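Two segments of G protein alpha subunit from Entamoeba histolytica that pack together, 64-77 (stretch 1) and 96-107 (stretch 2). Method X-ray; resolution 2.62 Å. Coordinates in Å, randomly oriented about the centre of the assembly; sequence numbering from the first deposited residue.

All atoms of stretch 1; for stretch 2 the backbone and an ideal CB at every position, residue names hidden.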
# COMPACT_ATOMS: atom_id res chain seq x y z
N ASN A 64 4.99 -19.35 -21.11
CA ASN A 64 5.03 -19.50 -22.57
C ASN A 64 4.58 -18.25 -23.33
O ASN A 64 3.62 -18.31 -24.10
CB ASN A 64 4.20 -20.70 -23.02
CG ASN A 64 4.35 -21.89 -22.09
OD1 ASN A 64 5.41 -22.53 -22.04
ND2 ASN A 64 3.28 -22.20 -21.35
N HIS A 65 5.27 -17.14 -23.10
CA HIS A 65 5.14 -15.96 -23.94
C HIS A 65 6.52 -15.62 -24.49
O HIS A 65 7.27 -14.84 -23.90
CB HIS A 65 4.63 -14.76 -23.14
CG HIS A 65 3.36 -15.02 -22.39
ND1 HIS A 65 2.15 -15.17 -23.02
CD2 HIS A 65 3.12 -15.12 -21.07
CE1 HIS A 65 1.21 -15.38 -22.11
NE2 HIS A 65 1.77 -15.36 -20.92
N PRO A 66 6.88 -16.21 -25.64
CA PRO A 66 8.24 -16.00 -26.13
C PRO A 66 8.65 -14.52 -26.27
O PRO A 66 7.82 -13.63 -26.53
CB PRO A 66 8.22 -16.71 -27.49
CG PRO A 66 7.23 -17.78 -27.31
CD PRO A 66 6.14 -17.15 -26.48
N MSE A 67 9.94 -14.29 -26.10
CA MSE A 67 10.54 -12.97 -26.20
C MSE A 67 11.20 -12.76 -27.55
O MSE A 67 11.85 -13.66 -28.08
CB MSE A 67 11.61 -12.83 -25.13
CG MSE A 67 11.17 -12.16 -23.85
SE MSE A 67 12.70 -12.08 -22.62
CE MSE A 67 12.16 -13.56 -21.50
N LYS A 68 11.05 -11.56 -28.10
CA LYS A 68 11.82 -11.16 -29.26
C LYS A 68 13.19 -10.70 -28.79
O LYS A 68 14.22 -11.17 -29.27
CB LYS A 68 11.13 -10.02 -30.02
CG LYS A 68 10.32 -10.46 -31.22
CD LYS A 68 9.40 -9.35 -31.70
CE LYS A 68 10.18 -8.09 -32.10
NZ LYS A 68 9.31 -6.86 -32.11
N TYR A 69 13.19 -9.79 -27.83
CA TYR A 69 14.43 -9.16 -27.38
C TYR A 69 15.28 -10.08 -26.53
O TYR A 69 14.76 -10.90 -25.78
CB TYR A 69 14.11 -7.89 -26.60
CG TYR A 69 15.34 -7.17 -26.14
CD1 TYR A 69 16.09 -6.40 -27.03
CD2 TYR A 69 15.75 -7.23 -24.82
CE1 TYR A 69 17.23 -5.73 -26.62
CE2 TYR A 69 16.88 -6.56 -24.39
CZ TYR A 69 17.62 -5.81 -25.30
OH TYR A 69 18.74 -5.15 -24.87
N GLN A 70 16.59 -9.92 -26.63
CA GLN A 70 17.52 -10.71 -25.83
C GLN A 70 18.53 -9.80 -25.12
O GLN A 70 19.35 -9.16 -25.77
CB GLN A 70 18.25 -11.72 -26.71
CG GLN A 70 19.49 -12.33 -26.06
CD GLN A 70 20.15 -13.39 -26.93
OE1 GLN A 70 19.64 -13.77 -27.99
NE2 GLN A 70 21.30 -13.89 -26.47
N PRO A 71 18.44 -9.73 -23.78
CA PRO A 71 19.28 -8.88 -22.93
C PRO A 71 20.76 -9.09 -23.16
O PRO A 71 21.22 -10.22 -23.26
CB PRO A 71 18.92 -9.33 -21.51
CG PRO A 71 17.59 -9.97 -21.63
CD PRO A 71 17.52 -10.57 -23.00
N LYS A 72 21.51 -7.99 -23.24
CA LYS A 72 22.95 -8.04 -23.41
C LYS A 72 23.67 -7.95 -22.06
O LYS A 72 24.66 -8.64 -21.81
CB LYS A 72 23.40 -6.90 -24.32
CG LYS A 72 22.67 -6.85 -25.66
CD LYS A 72 22.82 -8.17 -26.41
CE LYS A 72 24.28 -8.46 -26.74
NZ LYS A 72 24.45 -9.79 -27.38
N SER A 73 23.13 -7.11 -21.18
CA SER A 73 23.79 -6.71 -19.93
C SER A 73 24.11 -7.82 -18.92
O SER A 73 23.41 -8.82 -18.81
CB SER A 73 23.00 -5.58 -19.25
OG SER A 73 21.68 -5.99 -18.87
N LYS A 74 25.18 -7.59 -18.17
CA LYS A 74 25.60 -8.39 -17.03
C LYS A 74 24.43 -8.74 -16.12
O LYS A 74 24.35 -9.85 -15.61
CB LYS A 74 26.62 -7.61 -16.20
CG LYS A 74 27.67 -6.84 -16.99
CD LYS A 74 28.39 -5.83 -16.09
CE LYS A 74 29.40 -4.97 -16.87
NZ LYS A 74 30.01 -3.88 -16.03
N GLU A 75 23.55 -7.76 -15.91
CA GLU A 75 22.49 -7.87 -14.90
C GLU A 75 21.46 -8.99 -15.14
O GLU A 75 20.92 -9.55 -14.19
CB GLU A 75 21.78 -6.53 -14.70
CG GLU A 75 22.53 -5.57 -13.77
CD GLU A 75 23.61 -4.73 -14.48
OE1 GLU A 75 24.32 -3.98 -13.77
OE2 GLU A 75 23.72 -4.80 -15.73
N PHE A 76 21.20 -9.30 -16.41
CA PHE A 76 20.21 -10.32 -16.75
C PHE A 76 20.83 -11.63 -17.25
O PHE A 76 20.22 -12.34 -18.05
CB PHE A 76 19.20 -9.77 -17.77
CG PHE A 76 18.47 -8.56 -17.29
CD1 PHE A 76 17.64 -8.63 -16.18
CD2 PHE A 76 18.62 -7.34 -17.93
CE1 PHE A 76 16.98 -7.50 -15.72
CE2 PHE A 76 17.96 -6.22 -17.47
CZ PHE A 76 17.13 -6.30 -16.36
N THR A 77 22.04 -11.93 -16.78
CA THR A 77 22.69 -13.22 -17.05
C THR A 77 23.03 -13.93 -15.73
O THR A 77 23.80 -14.89 -15.72
CB THR A 77 23.98 -13.03 -17.85
OG1 THR A 77 24.98 -12.47 -16.99
CG2 THR A 77 23.75 -12.11 -19.06
N UNK A 96 13.89 -1.88 -23.81
CA UNK A 96 13.54 -2.87 -24.82
C UNK A 96 12.70 -4.00 -24.22
O UNK A 96 11.67 -4.38 -24.78
CB UNK A 96 14.81 -3.44 -25.46
N UNK A 97 13.13 -4.53 -23.09
CA UNK A 97 12.39 -5.58 -22.42
C UNK A 97 10.94 -5.17 -22.14
O UNK A 97 10.01 -5.89 -22.47
CB UNK A 97 13.09 -5.96 -21.11
N UNK A 98 10.77 -3.99 -21.56
CA UNK A 98 9.44 -3.53 -21.16
C UNK A 98 8.55 -3.29 -22.38
O UNK A 98 7.33 -3.33 -22.29
CB UNK A 98 9.55 -2.25 -20.33
N UNK A 99 9.17 -3.07 -23.53
CA UNK A 99 8.41 -2.87 -24.78
C UNK A 99 8.25 -4.17 -25.59
O UNK A 99 7.54 -4.20 -26.59
CB UNK A 99 9.10 -1.81 -25.64
N UNK A 100 8.88 -5.24 -25.13
CA UNK A 100 8.82 -6.51 -25.82
C UNK A 100 7.45 -7.17 -25.64
O UNK A 100 6.90 -7.16 -24.55
CB UNK A 100 9.93 -7.44 -25.32
N UNK A 101 6.92 -7.74 -26.71
CA UNK A 101 5.59 -8.34 -26.71
C UNK A 101 5.39 -9.40 -25.63
O UNK A 101 4.36 -9.45 -24.98
CB UNK A 101 5.31 -8.96 -28.08
N UNK A 102 6.40 -10.25 -25.43
CA UNK A 102 6.26 -11.38 -24.52
C UNK A 102 6.25 -10.97 -23.06
O UNK A 102 5.56 -11.59 -22.23
CB UNK A 102 7.39 -12.38 -24.76
N UNK A 103 7.04 -9.95 -22.74
CA UNK A 103 7.11 -9.40 -21.41
C UNK A 103 5.78 -8.70 -21.07
O UNK A 103 5.20 -8.88 -19.99
CB UNK A 103 8.29 -8.43 -21.29
N UNK A 104 5.28 -7.92 -22.02
CA UNK A 104 4.00 -7.25 -21.84
C UNK A 104 2.87 -8.27 -21.59
O UNK A 104 2.06 -8.09 -20.68
CB UNK A 104 3.68 -6.39 -23.07
N UNK A 105 2.83 -9.33 -22.39
CA UNK A 105 1.87 -10.42 -22.18
C UNK A 105 1.98 -11.05 -20.78
O UNK A 105 0.98 -11.44 -20.16
CB UNK A 105 2.08 -11.50 -23.24
N UNK A 106 3.22 -11.17 -20.30
CA UNK A 106 3.49 -11.77 -19.01
C UNK A 106 3.07 -10.82 -17.90
O UNK A 106 2.56 -11.24 -16.85
CB UNK A 106 4.97 -12.13 -18.88
N UNK A 107 3.26 -9.52 -18.13
CA UNK A 107 2.87 -8.51 -17.16
C UNK A 107 1.36 -8.52 -16.95
O UNK A 107 0.89 -8.37 -15.83
CB UNK A 107 3.34 -7.12 -17.61

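At position 96 the backbone is helical (phi/psi -63/-48) and CA-to-CB points toward stretch 1, where the ideal CB already lies 3.5 Å from Y69 CE1. Something small and apolar fits best over the ring. The residue is A96; its CB sits 3.5 Å from the Y69 ring centroid, 10° off the normal, a CH-pi contact over one face.

Position 97 is also helical. Its CB points sideways, 4.7 Å from Y69 CD2, and Y69, M67, P71 and F76 together offer an apolar pocket, so a leucine, isoleucine or methionine could reach in. It is L97, whose end comes nearer than its CB: CD2 packs 3.7 Å from Y69 CD2, 4.0 Å from M67 SE and 4.1 Å from P71 CG, while CD1 lies 3.9 Å from F76 CE2, over one face of that ring.

Positions 98 and 99 have nothing of stretch 1 within 5.5 Å of the ideal CB, leaving the choice open; they are W98 and A99.

Position 100 leaves helical geometry (-74/138) just before the next helix. Its CB points toward stretch 1, 4.4 Å from Y69 CB and 5.1 Å from K68 N. With backbone donors nearby and an N-cap to fill, aspartate, asparagine, serine or threonine would suit. D100 serves both needs: OD1 accepts from K68 N at 3.0 Å and Y69 N at 3.1 Å, while OD2 accepts the capping bond from the backbone N of position 102 at 3.2 Å.

At 101 the CB points sideways, 5.5 Å from K68 CD. Many polar residues would do, an acid being favoured by the lysine. E101 OE2 stands 4.4 Å from K68 NZ, beyond a salt bridge.

Position 102 is the most restrictive: an ideal CB would clash at 2.2 Å from P66 O and 2.6 Å from H65 O. Only glycine is compatible with this backbone placement. With no side chain at G102, the segments can pack this closely, and its CA makes a CA-H...O contact of 3.4 Å with P66 O.

Position 103 points sideways, near M67, suiting a medium aliphatic chain. I103 brings CG1 to 4.1 Å from M67 CG. At 104 stretch 1 is too distant to set a preference; it is Q104.

At 105 CA-to-CB points toward stretch 1, and the ideal CB of 105 lies 3.7 Å from H65 ND1, favouring a small residue. A105 CB covers one face of the imidazole, 4.0 Å from its centroid.

Position 106 points sideways, its CB 4.1 Å from H65 CD2; serine, threonine or valine are plausible. T106 OG1 approaches H65 CD2 to 3.3 Å and donates to G102 O at 2.8 Å. At 107 stretch 1 is again too distant to decide; it is Y107.

Stretch 2, residues 96-107: ALWADEGIQATY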
# COMPACT_ATOMS: atom_id res chain seq x y z
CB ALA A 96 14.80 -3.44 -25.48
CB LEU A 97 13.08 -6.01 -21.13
CG LEU A 97 14.30 -6.93 -21.29
CD1 LEU A 97 15.14 -7.01 -20.00
CD2 LEU A 97 13.88 -8.32 -21.76
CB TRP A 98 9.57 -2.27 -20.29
CG TRP A 98 8.29 -1.68 -19.78
CD1 TRP A 98 7.88 -0.39 -19.90
CD2 TRP A 98 7.27 -2.35 -19.03
NE1 TRP A 98 6.66 -0.21 -19.30
CE2 TRP A 98 6.27 -1.41 -18.74
CE3 TRP A 98 7.12 -3.66 -18.56
CZ2 TRP A 98 5.12 -1.73 -18.01
CZ3 TRP A 98 5.97 -3.97 -17.84
CH2 TRP A 98 4.99 -3.01 -17.58
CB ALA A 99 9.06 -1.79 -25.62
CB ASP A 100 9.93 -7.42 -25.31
CG ASP A 100 9.92 -8.77 -25.97
OD1 ASP A 100 10.33 -8.83 -27.16
OD2 ASP A 100 9.51 -9.75 -25.31
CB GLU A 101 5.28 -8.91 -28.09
CG GLU A 101 5.71 -7.99 -29.22
CD GLU A 101 5.18 -8.42 -30.60
OE1 GLU A 101 4.93 -9.64 -30.81
OE2 GLU A 101 5.02 -7.52 -31.46
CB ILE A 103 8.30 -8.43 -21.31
CG1 ILE A 103 9.60 -9.22 -21.38
CG2 ILE A 103 8.29 -7.65 -20.00
CD1 ILE A 103 9.87 -10.06 -20.10
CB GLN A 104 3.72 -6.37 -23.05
CG GLN A 104 2.90 -5.13 -22.73
CD GLN A 104 3.50 -4.30 -21.61
OE1 GLN A 104 4.72 -4.23 -21.45
NE2 GLN A 104 2.63 -3.67 -20.82
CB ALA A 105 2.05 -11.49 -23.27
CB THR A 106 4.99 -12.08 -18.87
OG1 THR A 106 5.37 -13.05 -19.86
CG2 THR A 106 5.31 -12.61 -17.47
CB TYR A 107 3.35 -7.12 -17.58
CG TYR A 107 2.85 -5.99 -16.70
CD1 TYR A 107 3.51 -5.66 -15.52
CD2 TYR A 107 1.72 -5.26 -17.05
CE1 TYR A 107 3.05 -4.63 -14.72
CE2 TYR A 107 1.26 -4.23 -16.27
CZ TYR A 107 1.93 -3.92 -15.10
OH TYR A 107 1.47 -2.89 -14.30
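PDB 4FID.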